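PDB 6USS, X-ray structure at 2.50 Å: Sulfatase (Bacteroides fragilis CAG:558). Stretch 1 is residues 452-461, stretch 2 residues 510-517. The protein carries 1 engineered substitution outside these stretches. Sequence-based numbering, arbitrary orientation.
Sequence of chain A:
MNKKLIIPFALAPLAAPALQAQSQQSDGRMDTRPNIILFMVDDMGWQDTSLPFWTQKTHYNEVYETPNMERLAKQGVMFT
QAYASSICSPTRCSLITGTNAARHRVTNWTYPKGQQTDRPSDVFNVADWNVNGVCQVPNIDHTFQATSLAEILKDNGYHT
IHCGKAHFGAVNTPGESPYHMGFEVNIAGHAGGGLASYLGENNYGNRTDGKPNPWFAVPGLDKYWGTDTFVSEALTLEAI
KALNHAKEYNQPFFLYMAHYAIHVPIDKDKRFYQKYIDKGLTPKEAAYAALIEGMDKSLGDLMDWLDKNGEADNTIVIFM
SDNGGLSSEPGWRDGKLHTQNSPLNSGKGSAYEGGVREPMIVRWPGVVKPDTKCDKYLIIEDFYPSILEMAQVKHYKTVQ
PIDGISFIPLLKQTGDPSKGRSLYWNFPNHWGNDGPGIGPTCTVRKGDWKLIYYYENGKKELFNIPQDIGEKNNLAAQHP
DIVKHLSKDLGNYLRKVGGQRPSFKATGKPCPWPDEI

Stretch 1, residues 452-461: IYYYENGKKE
Stretch 2 (510-517) PCPWPDEI

Stretch 1 is a β-hairpin. Residues 452-454 form the end of one strand, and Lys 460 and Glu 461 lie on the returning strand. Ile 452 and Glu 461 exchange backbone hydrogen bonds, N to O, at 3.0 Å from Ile 452 N to Glu 461 O and 2.9 Å from Glu 461 N to Ile 452 O; nearer the turn, Tyr 454 N donates to Lys 459 O (2.9 Å). The extended backbone (phi/psi -115/134 at Tyr 453) breaks at Tyr 455 (-58/-32) and Glu 456 (-70/-33), passes through Asn 457 (-142/13), and reverses at Gly 458 (73/8), whose N reaches Tyr 454 O at 2.7 Å. Positive phi favours glycine, and an ideal CB here would lie a tight 3.4 Å from Ile 517 CD1.

Stretch 2 has no regular helix or strand. Cys 511, Pro 512 and Trp 513 are extended (phi near -60, psi 137 to 160); the chain then bends at Pro 514 (-56/-35), continues through Asp 515 (-89/15) and Glu 516 (-112/25), and ends at Ile 517 (phi -133). Glu 516 N bonds Trp 513 O at 3.0 Å. Glu 516 OE1 accepts from Trp 513 N at 2.8 Å. The nearest CA pairs fix the register: Tyr 453 CA to Pro 514 CA at 6.2 Å, Tyr 455 CA to Cys 511 CA at 6.0 Å, and Gly 458 CA to Ile 517 CA at 6.9 Å. From Tyr 453 to Tyr 455 the chains thus run in opposite senses; past the turn, Gly 458 pairs with Ile 517.

Tyr 453 (chi1 t, 167°; chi2 69°) points toward stretch 2 and uses both parts of its side chain. Its OH donates a very short hydrogen bond to Pro 512 O, 2.4 Å away near the ring plane, while Pro 514 covers one ring face: Pro 514 CA sits 3.8 Å from the ring centroid, 3° off the normal, a CH-pi contact. Proline suits this place because its compact ring also packs, with Pro 514 CG 3.7 Å from Tyr 453 CD2. Ile 517 (chi1 -85°, m; chi2 -81°, m) points toward stretch 1, its CG1 4.0 Å from Tyr 453 OH.

Lys 460 (chi1 m, then t, t, and chi4 147°) also points toward stretch 2. Its long chain carries the ammonium to the carbonyl Pro 514 O, 2.8 Å from NZ, and to Ile 517 O at the chain's last residue, a weak bond of 3.1 Å.

CA-to-CB of Tyr 455 (m, -73°; chi2 -75°) points sideways to stretch 2. Cys 511 CB meets its ring edge, 3.8 Å from Tyr 455 CD1, and Cys 511 (m) fits as a small apolar side chain. Farther out, Tyr 455 OH approaches the edge of the Trp 513 indole, 3.7 Å from Trp 513 CZ3. Trp 513 (m, -70°; chi2 125°) starts away from stretch 1, but its end comes nearer.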

# COMPACT_ATOMS: atom_id res chain seq x y z
N ILE A 452 5.94 -13.43 38.83
CA ILE A 452 4.68 -13.69 38.16
C ILE A 452 3.56 -13.57 39.19
O ILE A 452 3.63 -14.18 40.27
CB ILE A 452 4.65 -15.07 37.49
CG1 ILE A 452 5.82 -15.22 36.51
CG2 ILE A 452 3.33 -15.30 36.79
CD1 ILE A 452 6.06 -16.65 36.07
N TYR A 453 2.55 -12.77 38.86
CA TYR A 453 1.38 -12.58 39.71
C TYR A 453 0.16 -13.13 38.99
O TYR A 453 -0.04 -12.85 37.81
CB TYR A 453 1.19 -11.11 40.02
CG TYR A 453 -0.16 -10.78 40.63
CD1 TYR A 453 -0.49 -11.20 41.92
CD2 TYR A 453 -1.09 -10.01 39.92
CE1 TYR A 453 -1.72 -10.87 42.49
CE2 TYR A 453 -2.33 -9.67 40.49
CZ TYR A 453 -2.64 -10.10 41.77
OH TYR A 453 -3.86 -9.78 42.35
N TYR A 454 -0.65 -13.89 39.71
CA TYR A 454 -1.80 -14.57 39.13
C TYR A 454 -3.07 -13.86 39.57
O TYR A 454 -3.42 -13.88 40.75
CB TYR A 454 -1.82 -16.04 39.53
CG TYR A 454 -0.68 -16.86 38.96
CD1 TYR A 454 0.60 -16.78 39.50
CD2 TYR A 454 -0.88 -17.73 37.88
CE1 TYR A 454 1.65 -17.53 39.00
CE2 TYR A 454 0.16 -18.50 37.37
CZ TYR A 454 1.43 -18.40 37.94
OH TYR A 454 2.48 -19.16 37.46
N TYR A 455 -3.76 -13.24 38.60
CA TYR A 455 -4.98 -12.50 38.88
C TYR A 455 -6.04 -13.38 39.52
O TYR A 455 -6.85 -12.89 40.31
CB TYR A 455 -5.55 -11.90 37.60
CG TYR A 455 -4.80 -10.72 37.05
CD1 TYR A 455 -4.90 -9.49 37.64
CD2 TYR A 455 -4.02 -10.84 35.91
CE1 TYR A 455 -4.23 -8.39 37.14
CE2 TYR A 455 -3.34 -9.74 35.39
CZ TYR A 455 -3.47 -8.52 36.02
OH TYR A 455 -2.82 -7.41 35.55
N GLU A 456 -6.07 -14.67 39.18
CA GLU A 456 -7.22 -15.49 39.55
C GLU A 456 -7.28 -15.74 41.05
O GLU A 456 -8.38 -15.82 41.61
CB GLU A 456 -7.23 -16.81 38.76
CG GLU A 456 -8.63 -17.45 38.65
CD GLU A 456 -8.65 -18.83 37.98
OE1 GLU A 456 -7.78 -19.09 37.10
OE2 GLU A 456 -9.55 -19.64 38.31
N ASN A 457 -6.13 -15.84 41.72
CA ASN A 457 -6.16 -16.05 43.16
C ASN A 457 -5.07 -15.29 43.91
O ASN A 457 -4.84 -15.59 45.08
CB ASN A 457 -6.03 -17.54 43.48
CG ASN A 457 -4.71 -18.13 43.02
OD1 ASN A 457 -3.94 -17.46 42.30
ND2 ASN A 457 -4.42 -19.36 43.43
N GLY A 458 -4.39 -14.33 43.27
CA GLY A 458 -3.37 -13.54 43.94
C GLY A 458 -2.07 -14.27 44.22
O GLY A 458 -1.21 -13.74 44.94
N LYS A 459 -1.90 -15.49 43.71
CA LYS A 459 -0.67 -16.24 43.92
C LYS A 459 0.50 -15.50 43.29
O LYS A 459 0.37 -14.92 42.20
CB LYS A 459 -0.83 -17.64 43.32
CG LYS A 459 0.41 -18.51 43.31
CD LYS A 459 0.60 -19.24 44.64
CE LYS A 459 1.91 -20.05 44.67
NZ LYS A 459 2.46 -20.17 46.06
N LYS A 460 1.64 -15.50 43.97
CA LYS A 460 2.87 -14.92 43.44
C LYS A 460 3.97 -15.97 43.39
O LYS A 460 4.08 -16.81 44.29
CB LYS A 460 3.31 -13.70 44.26
CG LYS A 460 2.32 -12.52 44.22
CD LYS A 460 2.87 -11.30 44.98
CE LYS A 460 1.96 -10.09 44.87
NZ LYS A 460 1.97 -9.24 46.10
N GLU A 461 4.76 -15.95 42.31
CA GLU A 461 5.91 -16.84 42.13
C GLU A 461 7.14 -16.00 41.81
O GLU A 461 7.09 -15.08 40.99
CB GLU A 461 5.67 -17.86 41.01
CG GLU A 461 4.60 -18.88 41.33
CD GLU A 461 4.41 -19.92 40.24
OE1 GLU A 461 4.69 -19.62 39.06
OE2 GLU A 461 3.95 -21.04 40.56
N PRO A 510 -12.57 -5.14 40.42
CA PRO A 510 -11.35 -5.58 39.73
C PRO A 510 -10.50 -6.50 40.61
O PRO A 510 -10.51 -6.40 41.84
CB PRO A 510 -10.61 -4.26 39.44
CG PRO A 510 -11.69 -3.25 39.37
CD PRO A 510 -12.74 -3.68 40.36
N CYS A 511 -9.76 -7.40 39.96
CA CYS A 511 -8.75 -8.18 40.68
C CYS A 511 -7.66 -7.25 41.22
O CYS A 511 -7.24 -6.31 40.54
CB CYS A 511 -8.10 -9.22 39.76
SG CYS A 511 -9.23 -10.33 38.89
N PRO A 512 -7.19 -7.48 42.45
CA PRO A 512 -6.11 -6.64 42.99
C PRO A 512 -4.90 -6.60 42.08
O PRO A 512 -4.47 -7.63 41.56
CB PRO A 512 -5.75 -7.32 44.32
CG PRO A 512 -6.93 -8.19 44.66
CD PRO A 512 -7.59 -8.57 43.37
N TRP A 513 -4.35 -5.41 41.90
CA TRP A 513 -3.02 -5.26 41.32
C TRP A 513 -2.04 -6.07 42.16
O TRP A 513 -2.34 -6.35 43.33
CB TRP A 513 -2.60 -3.78 41.30
CG TRP A 513 -3.33 -2.90 40.35
CD1 TRP A 513 -3.99 -1.75 40.66
CD2 TRP A 513 -3.44 -3.06 38.92
NE1 TRP A 513 -4.52 -1.20 39.53
CE2 TRP A 513 -4.20 -1.97 38.45
CE3 TRP A 513 -2.98 -4.02 38.01
CZ2 TRP A 513 -4.52 -1.82 37.09
CZ3 TRP A 513 -3.29 -3.87 36.67
CH2 TRP A 513 -4.06 -2.78 36.22
N PRO A 514 -0.86 -6.44 41.64
CA PRO A 514 0.09 -7.20 42.47
C PRO A 514 0.46 -6.51 43.77
O PRO A 514 0.69 -7.19 44.78
CB PRO A 514 1.33 -7.34 41.56
CG PRO A 514 0.92 -6.90 40.22
CD PRO A 514 -0.26 -6.02 40.36
N ASP A 515 0.55 -5.18 43.77
CA ASP A 515 0.93 -4.43 44.95
C ASP A 515 -0.26 -4.05 45.83
O ASP A 515 -0.12 -3.18 46.71
CB ASP A 515 1.74 -3.18 44.55
CG ASP A 515 0.96 -2.24 43.65
OD1 ASP A 515 0.01 -2.71 42.99
OD2 ASP A 515 1.28 -1.04 43.61
N GLU A 516 -1.43 -4.67 45.62
CA GLU A 516 -2.54 -4.55 46.55
C GLU A 516 -2.82 -5.88 47.26
O GLU A 516 -3.94 -6.12 47.71
CB GLU A 516 -3.80 -4.05 45.84
CG GLU A 516 -3.69 -2.68 45.15
CD GLU A 516 -4.86 -2.40 44.16
OE1 GLU A 516 -5.36 -3.35 43.48
OE2 GLU A 516 -5.29 -1.23 44.03
N ILE A 517 -1.82 -6.76 47.36
CA ILE A 517 -1.99 -8.08 47.95
C ILE A 517 -0.87 -8.33 48.94
O ILE A 517 0.30 -8.34 48.55
CB ILE A 517 -2.02 -9.19 46.87
CG1 ILE A 517 -3.42 -9.36 46.29
CG2 ILE A 517 -1.53 -10.54 47.43
CD1 ILE A 517 -4.32 -10.21 47.17